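Local coordinates for adenosine monophosphate-protein transferase (Pyrococcus horikoshii, PDB 2D16) that is of unproven function but probably acts on adenosine or an adenosine nucleotide, perhaps as a kinase or nucleotidyl transferase, at residues K11-G22 and V105-F116; D31-V40 and N94-V105. One frame throughout, in Å; residues are numbered along the deposited sequence.

Interaction 1: residues K11-G22 and V105-F116; sequences KPEGVEVIIGQG and VAMIYGASENPF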
loop_
_atom_site.group_PDB
_atom_site.type_symbol
_atom_site.label_atom_id
_atom_site.label_comp_id
_atom_site.label_asym_id
_atom_site.label_seq_id
_atom_site.Cartn_x
_atom_site.Cartn_y
_atom_site.Cartn_z
ATOM N N LYS A 11 -29.184 36.050 28.615
ATOM C CA LYS A 11 -28.279 35.448 27.650
ATOM C C LYS A 11 -28.714 35.778 26.231
ATOM O O LYS A 11 -29.902 35.916 25.954
ATOM C CB LYS A 11 -28.244 33.926 27.830
ATOM C CG LYS A 11 -29.605 33.251 27.695
ATOM C CD LYS A 11 -29.485 31.741 27.830
ATOM C CE LYS A 11 -30.851 31.067 27.921
ATOM N NZ LYS A 11 -31.709 31.321 26.729
ATOM N N PRO A 12 -27.750 35.925 25.315
ATOM C CA PRO A 12 -28.117 36.238 23.934
ATOM C C PRO A 12 -28.722 35.024 23.228
ATOM O O PRO A 12 -28.551 33.882 23.667
ATOM C CB PRO A 12 -26.793 36.690 23.321
ATOM C CG PRO A 12 -25.840 36.945 24.431
ATOM C CD PRO A 12 -26.291 35.988 25.504
ATOM N N GLU A 13 -29.443 35.283 22.144
ATOM C CA GLU A 13 -30.078 34.230 21.367
ATOM C C GLU A 13 -29.023 33.238 20.883
ATOM O O GLU A 13 -27.925 33.630 20.483
ATOM C CB GLU A 13 -30.809 34.848 20.172
ATOM C CG GLU A 13 -31.692 33.886 19.395
ATOM C CD GLU A 13 -32.416 34.566 18.245
ATOM O OE1 GLU A 13 -33.107 35.578 18.491
ATOM O OE2 GLU A 13 -32.296 34.085 17.096
ATOM N N GLY A 14 -29.354 31.952 20.937
ATOM C CA GLY A 14 -28.423 30.932 20.488
ATOM C C GLY A 14 -27.452 30.426 21.540
ATOM O O GLY A 14 -26.837 29.375 21.364
ATOM N N VAL A 15 -27.298 31.166 22.633
ATOM C CA VAL A 15 -26.385 30.752 23.693
ATOM C C VAL A 15 -27.058 29.745 24.617
ATOM O O VAL A 15 -28.205 29.930 25.025
ATOM C CB VAL A 15 -25.891 31.973 24.502
ATOM C CG1 VAL A 15 -25.192 31.526 25.784
ATOM C CG2 VAL A 15 -24.934 32.786 23.647
ATOM N N GLU A 16 -26.337 28.672 24.934
ATOM C CA GLU A 16 -26.852 27.611 25.798
ATOM C C GLU A 16 -26.479 27.891 27.249
ATOM O O GLU A 16 -25.369 28.345 27.530
ATOM C CB GLU A 16 -26.245 26.263 25.398
ATOM C CG GLU A 16 -26.378 25.875 23.929
ATOM C CD GLU A 16 -27.714 25.238 23.595
ATOM O OE1 GLU A 16 -28.426 24.800 24.524
ATOM O OE2 GLU A 16 -28.046 25.156 22.396
ATOM N N VAL A 17 -27.402 27.623 28.167
ATOM C CA VAL A 17 -27.128 27.826 29.583
ATOM C C VAL A 17 -27.235 26.499 30.327
ATOM O O VAL A 17 -28.086 25.665 30.015
ATOM C CB VAL A 17 -28.109 28.844 30.231
ATOM C CG1 VAL A 17 -29.538 28.324 30.170
ATOM C CG2 VAL A 17 -27.703 29.107 31.682
ATOM N N ILE A 18 -26.340 26.302 31.290
ATOM C CA ILE A 18 -26.336 25.103 32.115
ATOM C C ILE A 18 -26.155 25.581 33.553
ATOM O O ILE A 18 -25.226 26.333 33.849
ATOM C CB ILE A 18 -25.169 24.151 31.757
ATOM C CG1 ILE A 18 -25.225 23.778 30.274
ATOM C CG2 ILE A 18 -25.258 22.889 32.611
ATOM C CD1 ILE A 18 -24.051 22.934 29.807
ATOM N N ILE A 19 -27.052 25.167 34.440
ATOM C CA ILE A 19 -26.973 25.567 35.840
ATOM C C ILE A 19 -26.777 24.301 36.666
ATOM O O ILE A 19 -27.464 23.307 36.445
ATOM C CB ILE A 19 -28.274 26.254 36.319
ATOM C CG1 ILE A 19 -28.699 27.352 35.338
ATOM C CG2 ILE A 19 -28.072 26.827 37.714
ATOM C CD1 ILE A 19 -27.717 28.492 35.217
ATOM N N GLY A 20 -25.853 24.339 37.619
ATOM C CA GLY A 20 -25.613 23.162 38.432
ATOM C C GLY A 20 -25.240 23.468 39.866
ATOM O O GLY A 20 -25.095 24.630 40.252
ATOM N N GLN A 21 -25.098 22.412 40.658
ATOM C CA GLN A 21 -24.729 22.535 42.064
ATOM C C GLN A 21 -23.420 21.772 42.240
ATOM O O GLN A 21 -23.325 20.589 41.889
ATOM C CB GLN A 21 -25.821 21.934 42.958
ATOM C CG GLN A 21 -25.559 22.088 44.466
ATOM C CD GLN A 21 -25.818 23.502 44.987
ATOM O OE1 GLN A 21 -26.677 24.216 44.464
ATOM N NE2 GLN A 21 -25.067 23.914 46.002
ATOM N N GLY A 22 -22.407 22.456 42.770
ATOM C CA GLY A 22 -21.114 21.824 42.954
ATOM C C GLY A 22 -20.519 21.967 44.341
ATOM O O GLY A 22 -21.235 22.095 45.332
ATOM N N VAL A 105 -18.783 18.070 41.082
ATOM C CA VAL A 105 -20.140 18.410 40.689
ATOM C C VAL A 105 -21.113 17.460 41.369
ATOM O O VAL A 105 -20.919 16.243 41.342
ATOM C CB VAL A 105 -20.321 18.315 39.158
ATOM C CG1 VAL A 105 -21.807 18.372 38.793
ATOM C CG2 VAL A 105 -19.572 19.463 38.487
ATOM N N ALA A 106 -22.139 18.022 41.995
ATOM C CA ALA A 106 -23.148 17.217 42.668
ATOM C C ALA A 106 -24.243 16.888 41.664
ATOM O O ALA A 106 -24.583 15.721 41.457
ATOM C CB ALA A 106 -23.733 17.982 43.847
ATOM N N MET A 107 -24.793 17.923 41.038
ATOM C CA MET A 107 -25.855 17.724 40.068
ATOM C C MET A 107 -26.002 18.892 39.109
ATOM O O MET A 107 -25.398 19.949 39.295
ATOM C CB MET A 107 -27.185 17.482 40.796
ATOM C CG MET A 107 -27.602 18.596 41.747
ATOM S SD MET A 107 -28.335 20.022 40.931
ATOM C CE MET A 107 -29.969 19.353 40.503
ATOM N N ILE A 108 -26.793 18.672 38.066
ATOM C CA ILE A 108 -27.071 19.690 37.062
ATOM C C ILE A 108 -28.582 19.934 37.078
ATOM O O ILE A 108 -29.369 19.005 36.881
ATOM C CB ILE A 108 -26.650 19.224 35.653
ATOM C CG1 ILE A 108 -25.153 18.884 35.633
ATOM C CG2 ILE A 108 -26.960 20.324 34.630
ATOM C CD1 ILE A 108 -24.650 18.376 34.294
ATOM N N TYR A 109 -28.978 21.180 37.326
ATOM C CA TYR A 109 -30.388 21.568 37.385
ATOM C C TYR A 109 -31.088 21.493 36.026
ATOM O O TYR A 109 -32.232 21.040 35.925
ATOM C CB TYR A 109 -30.508 22.993 37.946
ATOM C CG TYR A 109 -30.131 23.115 39.409
ATOM C CD1 TYR A 109 -30.982 22.643 40.409
ATOM C CD2 TYR A 109 -28.921 23.693 39.792
ATOM C CE1 TYR A 109 -30.637 22.741 41.763
ATOM C CE2 TYR A 109 -28.565 23.797 41.142
ATOM C CZ TYR A 109 -29.427 23.322 42.118
ATOM O OH TYR A 109 -29.077 23.423 43.447
ATOM N N GLY A 110 -30.402 21.938 34.981
ATOM C CA GLY A 110 -30.991 21.912 33.655
ATOM C C GLY A 110 -30.069 22.539 32.632
ATOM O O GLY A 110 -29.045 23.114 32.993
ATOM N N ALA A 111 -30.426 22.428 31.358
ATOM C CA ALA A 111 -29.602 22.987 30.289
ATOM C C ALA A 111 -30.390 23.127 28.994
ATOM O O ALA A 111 -31.114 22.214 28.603
ATOM C CB ALA A 111 -28.390 22.095 30.050
ATOM N N SER A 112 -30.239 24.269 28.328
ATOM C CA SER A 112 -30.920 24.495 27.055
ATOM C C SER A 112 -30.690 25.910 26.557
ATOM O O SER A 112 -29.920 26.672 27.147
ATOM C CB SER A 112 -32.430 24.253 27.183
ATOM O OG SER A 112 -33.108 25.407 27.645
ATOM N N GLU A 113 -31.359 26.247 25.459
ATOM C CA GLU A 113 -31.263 27.577 24.875
ATOM C C GLU A 113 -32.630 28.267 24.902
ATOM O O GLU A 113 -32.795 29.344 24.334
ATOM C CB GLU A 113 -30.752 27.503 23.429
ATOM C CG GLU A 113 -31.725 26.866 22.449
ATOM C CD GLU A 113 -31.336 27.107 21.000
ATOM O OE1 GLU A 113 -31.135 28.285 20.628
ATOM O OE2 GLU A 113 -31.238 26.125 20.233
ATOM N N ASN A 114 -33.610 27.639 25.553
ATOM C CA ASN A 114 -34.952 28.226 25.659
ATOM C C ASN A 114 -34.913 29.401 26.631
ATOM O O ASN A 114 -33.908 29.630 27.306
ATOM C CB ASN A 114 -35.966 27.241 26.266
ATOM C CG ASN A 114 -36.182 26.001 25.436
ATOM O OD1 ASN A 114 -36.346 26.067 24.221
ATOM N ND2 ASN A 114 -36.218 24.851 26.105
ATOM N N PRO A 115 -36.004 30.184 26.688
ATOM C CA PRO A 115 -36.028 31.302 27.635
ATOM C C PRO A 115 -35.916 30.499 28.937
ATOM O O PRO A 115 -36.621 29.502 29.107
ATOM C CB PRO A 115 -37.411 31.896 27.416
ATOM C CG PRO A 115 -37.619 31.674 25.937
ATOM C CD PRO A 115 -37.148 30.249 25.760
ATOM N N PHE A 116 -35.042 30.919 29.841
ATOM C CA PHE A 116 -34.775 30.137 31.048
ATOM C C PHE A 116 -34.885 30.929 32.346
ATOM O O PHE A 116 -34.454 32.080 32.410
ATOM C CB PHE A 116 -33.353 29.581 30.908
ATOM C CG PHE A 116 -33.084 28.323 31.688
ATOM C CD1 PHE A 116 -33.257 27.077 31.094
ATOM C CD2 PHE A 116 -32.587 28.385 32.983
ATOM C CE1 PHE A 116 -32.934 25.905 31.778
ATOM C CE2 PHE A 116 -32.260 27.219 33.683
ATOM C CZ PHE A 116 -32.432 25.978 33.075
HETATM O O HOH W 1 -31.649 30.876 21.810
#

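Interaction 2: residues D31-V40 and N94-V105; sequences DLARALLTAV and NVLNTIKNHPAV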
loop_
_atom_site.group_PDB
_atom_site.type_symbol
_atom_site.label_atom_id
_atom_site.label_comp_id
_atom_site.label_asym_id
_atom_site.label_seq_id
_atom_site.Cartn_x
_atom_site.Cartn_y
_atom_site.Cartn_z
ATOM N N ASP A 31 -11.184 24.237 37.210
ATOM C CA ASP A 31 -11.069 22.856 36.762
ATOM C C ASP A 31 -12.197 22.412 35.835
ATOM O O ASP A 31 -11.966 21.671 34.876
ATOM C CB ASP A 31 -10.984 21.920 37.966
ATOM C CG ASP A 31 -10.326 20.603 37.622
ATOM O OD1 ASP A 31 -9.119 20.616 37.297
ATOM O OD2 ASP A 31 -11.006 19.557 37.669
ATOM N N LEU A 32 -13.416 22.857 36.115
ATOM C CA LEU A 32 -14.547 22.492 35.269
ATOM C C LEU A 32 -14.411 23.224 33.931
ATOM O O LEU A 32 -14.798 22.702 32.883
ATOM C CB LEU A 32 -15.862 22.853 35.965
ATOM C CG LEU A 32 -17.179 22.447 35.296
ATOM C CD1 LEU A 32 -17.133 20.985 34.856
ATOM C CD2 LEU A 32 -18.323 22.690 36.279
ATOM N N ALA A 33 -13.852 24.430 33.965
ATOM C CA ALA A 33 -13.656 25.188 32.729
ATOM C C ALA A 33 -12.691 24.408 31.834
ATOM O O ALA A 33 -12.920 24.260 30.633
ATOM C CB ALA A 33 -13.083 26.581 33.038
ATOM N N ARG A 34 -11.609 23.907 32.426
ATOM C CA ARG A 34 -10.630 23.137 31.672
ATOM C C ARG A 34 -11.293 21.892 31.087
ATOM O O ARG A 34 -11.031 21.515 29.945
ATOM C CB ARG A 34 -9.446 22.738 32.566
ATOM C CG ARG A 34 -8.496 23.892 32.901
ATOM C CD ARG A 34 -7.200 23.383 33.540
ATOM N NE ARG A 34 -7.394 22.880 34.899
ATOM C CZ ARG A 34 -7.354 23.637 35.993
ATOM N NH1 ARG A 34 -7.121 24.942 35.893
ATOM N NH2 ARG A 34 -7.548 23.092 37.189
ATOM N N ALA A 35 -12.167 21.264 31.871
ATOM C CA ALA A 35 -12.866 20.070 31.410
ATOM C C ALA A 35 -13.754 20.380 30.205
ATOM O O ALA A 35 -13.807 19.603 29.252
ATOM C CB ALA A 35 -13.700 19.486 32.545
ATOM N N LEU A 36 -14.446 21.514 30.240
ATOM C CA LEU A 36 -15.319 21.898 29.130
ATOM C C LEU A 36 -14.544 22.040 27.822
ATOM O O LEU A 36 -15.060 21.724 26.745
ATOM C CB LEU A 36 -16.052 23.208 29.445
ATOM C CG LEU A 36 -17.209 23.090 30.444
ATOM C CD1 LEU A 36 -17.701 24.469 30.852
ATOM C CD2 LEU A 36 -18.335 22.277 29.809
ATOM N N LEU A 37 -13.305 22.515 27.908
ATOM C CA LEU A 37 -12.483 22.664 26.711
ATOM C C LEU A 37 -12.223 21.324 26.016
ATOM O O LEU A 37 -11.991 21.284 24.810
ATOM C CB LEU A 37 -11.148 23.326 27.067
ATOM C CG LEU A 37 -11.258 24.799 27.460
ATOM C CD1 LEU A 37 -9.959 25.273 28.102
ATOM C CD2 LEU A 37 -11.592 25.620 26.220
ATOM N N THR A 38 -12.277 20.225 26.770
ATOM C CA THR A 38 -12.034 18.907 26.190
ATOM C C THR A 38 -13.272 18.283 25.542
ATOM O O THR A 38 -13.160 17.297 24.811
ATOM C CB THR A 38 -11.516 17.897 27.248
ATOM O OG1 THR A 38 -12.598 17.497 28.099
ATOM C CG2 THR A 38 -10.413 18.523 28.091
ATOM N N ALA A 39 -14.441 18.857 25.802
ATOM C CA ALA A 39 -15.689 18.312 25.265
ATOM C C ALA A 39 -15.910 18.540 23.772
ATOM O O ALA A 39 -16.272 17.611 23.052
ATOM C CB ALA A 39 -16.871 18.857 26.053
ATOM N N VAL A 40 -15.698 19.769 23.311
ATOM C CA VAL A 40 -15.894 20.106 21.897
ATOM C C VAL A 40 -14.857 21.128 21.438
ATOM O O VAL A 40 -14.711 22.184 22.046
ATOM C CB VAL A 40 -17.305 20.717 21.648
ATOM C CG1 VAL A 40 -17.459 21.106 20.176
ATOM C CG2 VAL A 40 -18.394 19.722 22.047
ATOM N N ASN A 94 -23.392 17.577 23.962
ATOM C CA ASN A 94 -21.967 17.342 23.760
ATOM C C ASN A 94 -21.167 17.542 25.046
ATOM O O ASN A 94 -20.017 17.110 25.128
ATOM C CB ASN A 94 -21.378 18.312 22.721
ATOM C CG ASN A 94 -22.161 18.351 21.422
ATOM O OD1 ASN A 94 -22.541 19.418 20.931
ATOM N ND2 ASN A 94 -22.426 17.174 20.867
ATOM N N VAL A 95 -21.763 18.192 26.044
ATOM C CA VAL A 95 -21.024 18.489 27.276
ATOM C C VAL A 95 -21.585 18.047 28.624
ATOM O O VAL A 95 -20.869 18.089 29.626
ATOM C CB VAL A 95 -20.760 20.010 27.397
ATOM C CG1 VAL A 95 -20.197 20.554 26.084
ATOM C CG2 VAL A 95 -22.035 20.733 27.778
ATOM N N LEU A 96 -22.849 17.644 28.677
ATOM C CA LEU A 96 -23.426 17.252 29.957
ATOM C C LEU A 96 -22.684 16.134 30.678
ATOM O O LEU A 96 -22.484 16.211 31.892
ATOM C CB LEU A 96 -24.902 16.883 29.790
ATOM C CG LEU A 96 -25.828 18.086 29.571
ATOM C CD1 LEU A 96 -27.205 17.593 29.161
ATOM C CD2 LEU A 96 -25.919 18.925 30.841
ATOM N N ASN A 97 -22.267 15.102 29.950
ATOM C CA ASN A 97 -21.544 14.010 30.592
ATOM C C ASN A 97 -20.208 14.485 31.162
ATOM O O ASN A 97 -19.770 14.006 32.206
ATOM C CB ASN A 97 -21.352 12.848 29.612
ATOM C CG ASN A 97 -22.619 12.022 29.450
ATOM O OD1 ASN A 97 -23.646 12.322 30.066
ATOM N ND2 ASN A 97 -22.556 10.980 28.629
ATOM N N THR A 98 -19.562 15.436 30.492
ATOM C CA THR A 98 -18.293 15.965 30.991
ATOM C C THR A 98 -18.525 16.654 32.340
ATOM O O THR A 98 -17.713 16.536 33.265
ATOM C CB THR A 98 -17.685 16.978 29.990
ATOM O OG1 THR A 98 -17.282 16.283 28.803
ATOM C CG2 THR A 98 -16.473 17.687 30.594
ATOM N N ILE A 99 -19.640 17.366 32.456
ATOM C CA ILE A 99 -19.969 18.061 33.695
ATOM C C ILE A 99 -20.390 17.077 34.786
ATOM O O ILE A 99 -19.914 17.165 35.922
ATOM C CB ILE A 99 -21.092 19.084 33.469
ATOM C CG1 ILE A 99 -20.644 20.107 32.420
ATOM C CG2 ILE A 99 -21.439 19.782 34.786
ATOM C CD1 ILE A 99 -21.755 21.027 31.940
ATOM N N LYS A 100 -21.278 16.145 34.448
ATOM C CA LYS A 100 -21.733 15.156 35.423
ATOM C C LYS A 100 -20.572 14.303 35.931
ATOM O O LYS A 100 -20.582 13.837 37.076
ATOM C CB LYS A 100 -22.805 14.240 34.807
ATOM C CG LYS A 100 -24.145 14.919 34.582
ATOM C CD LYS A 100 -25.187 13.983 33.955
ATOM C CE LYS A 100 -24.773 13.522 32.570
ATOM N NZ LYS A 100 -25.855 12.754 31.878
ATOM N N ASN A 101 -19.566 14.106 35.085
ATOM C CA ASN A 101 -18.415 13.290 35.451
ATOM C C ASN A 101 -17.372 14.024 36.289
ATOM O O ASN A 101 -16.426 13.403 36.778
ATOM C CB ASN A 101 -17.745 12.722 34.195
ATOM C CG ASN A 101 -18.655 11.778 33.418
ATOM O OD1 ASN A 101 -19.471 11.061 34.004
ATOM N ND2 ASN A 101 -18.504 11.763 32.095
ATOM N N HIS A 102 -17.530 15.333 36.458
ATOM C CA HIS A 102 -16.550 16.079 37.247
ATOM C C HIS A 102 -16.698 15.712 38.724
ATOM O O HIS A 102 -17.802 15.719 39.268
ATOM C CB HIS A 102 -16.715 17.581 37.052
ATOM C CG HIS A 102 -15.581 18.378 37.613
ATOM N ND1 HIS A 102 -15.485 18.698 38.950
ATOM C CD2 HIS A 102 -14.463 18.869 37.027
ATOM C CE1 HIS A 102 -14.358 19.352 39.165
ATOM N NE2 HIS A 102 -13.718 19.468 38.014
ATOM N N PRO A 103 -15.575 15.402 39.393
ATOM C CA PRO A 103 -15.578 15.017 40.811
ATOM C C PRO A 103 -16.101 16.020 41.836
ATOM O O PRO A 103 -16.379 15.644 42.972
ATOM C CB PRO A 103 -14.122 14.629 41.061
ATOM C CG PRO A 103 -13.372 15.576 40.161
ATOM C CD PRO A 103 -14.195 15.519 38.883
ATOM N N ALA A 104 -16.241 17.285 41.449
ATOM C CA ALA A 104 -16.738 18.297 42.378
ATOM C C ALA A 104 -18.150 18.761 42.024
ATOM O O ALA A 104 -18.662 19.727 42.594
ATOM C CB ALA A 104 -15.775 19.493 42.425
ATOM N N VAL A 105 -18.783 18.070 41.082
ATOM C CA VAL A 105 -20.140 18.410 40.689
ATOM C C VAL A 105 -21.113 17.460 41.369
ATOM O O VAL A 105 -20.919 16.243 41.342
ATOM C CB VAL A 105 -20.321 18.315 39.158
ATOM C CG1 VAL A 105 -21.807 18.372 38.793
ATOM C CG2 VAL A 105 -19.572 19.463 38.487
HETATM O O HOH W 2 -14.683 15.710 28.341
#

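Interaction 1: residues K11-G22 and V105-F116
Val17 and Ile19 pair with Ser112 and Gly110 where strand 16-22 runs antiparallel to 105-112, an edge strand, within this chain, of a five-stranded antiparallel sheet. Two classic beta bulges interrupt the ladder: Tyr109 and Gly110 both face Ile19, and Ala106 and Met107 both face Gln21, whose carbonyl O accepts from both their amides.

The tight part lies along the middle of the strands. On one face CG2 of Ile18 meets CG2 of Ile108 at 3.7 Å, and Ile18 CG1 touches CB of Ala111. The other face meets the three-stranded sheet: CG1 of Val17 sits over a face of the ring of Phe116, which begins strand 116-122, 4.1 Å from the centroid; with chi1 at 63° this methyl lies between the backbone N and carbonyl carbon, turned to the ring.

The turn end is looser. A water takes the amide of Gly14 and lies 2.9 Å from OE1 of the exposed Glu113, and NZ of Lys11 reaches O of Asn114 at 2.8 Å from above the carbonyl plane.

At the far end the side-chain amide of Gln21 stands almost perpendicular (89°) to the Tyr109 ring, and Tyr109 OH donates to Gln21 OE1 at 2.7 Å.

Interaction 2: residues D31-V40 and N94-V105
His102 presents the NE2 corner of its ring to Asp31, donating to the anti lone pair of OD2 at 2.7 Å. The bond is bent, 142° at the hydrogen, and the carboxylate plane is turned 67° from the ring. The two oxygens of Asp31 divide their work: OD2 takes the ring and OD1 holds Arg34 in a salt bridge. ND1 of His102 in turn accepts from the amide of Ala104, so both ring nitrogens are engaged and the rotation of the ring is fixed. Pro103 CD and Leu32 CB lie over opposite faces. A leucine in place of His102 would probably leave OD2 of Asp31 without this donor and the amide of Ala104 without its acceptor.

Helices 25-39 and 92-100 lie side by side on one face of the five-stranded sheet; the axes of their parts 31-39 and 94-100 pass 9.2 Å apart at an angle of 144°. Leu36 sends CD2 obliquely across to CB of Val95 and CG1 of Ile99, both at 4.1 Å. Thr98 turns its methyl to CB of Ala35, 3.8 Å away, and its hydroxyl toward a water that bridges to Thr38 OG1. Ala39 CB rests against CG1 of Val95 at 3.7 Å. Beyond it, CG2 of Val40 approaches CB of Asn94 to 3.4 Å, while ND2 of Asn94 donates to O of Thr38 in the second subunit.

In the fold
Interaction 1 joins two strands near the centre of the chain, whereas interaction 2 joins two helices about 13 Å away, centre to centre, and is nested inside the chain loop that the strands close. They meet through Ile18 and Ile108, which project from the strands onto Val95, Ile99 and Lys100 of helix 92-100, and they share Val105, where segment 94-105 passes into strand 105-112. Backbone hydrogen bonds dominate interaction 1, which is buried in part, with exposed residues at both ends, Glu113 by the turn and Ala106 at the other. Interaction 2 is buried and relies on side chains, aliphatic for the most part; unlike interaction 1, it also touches a second subunit.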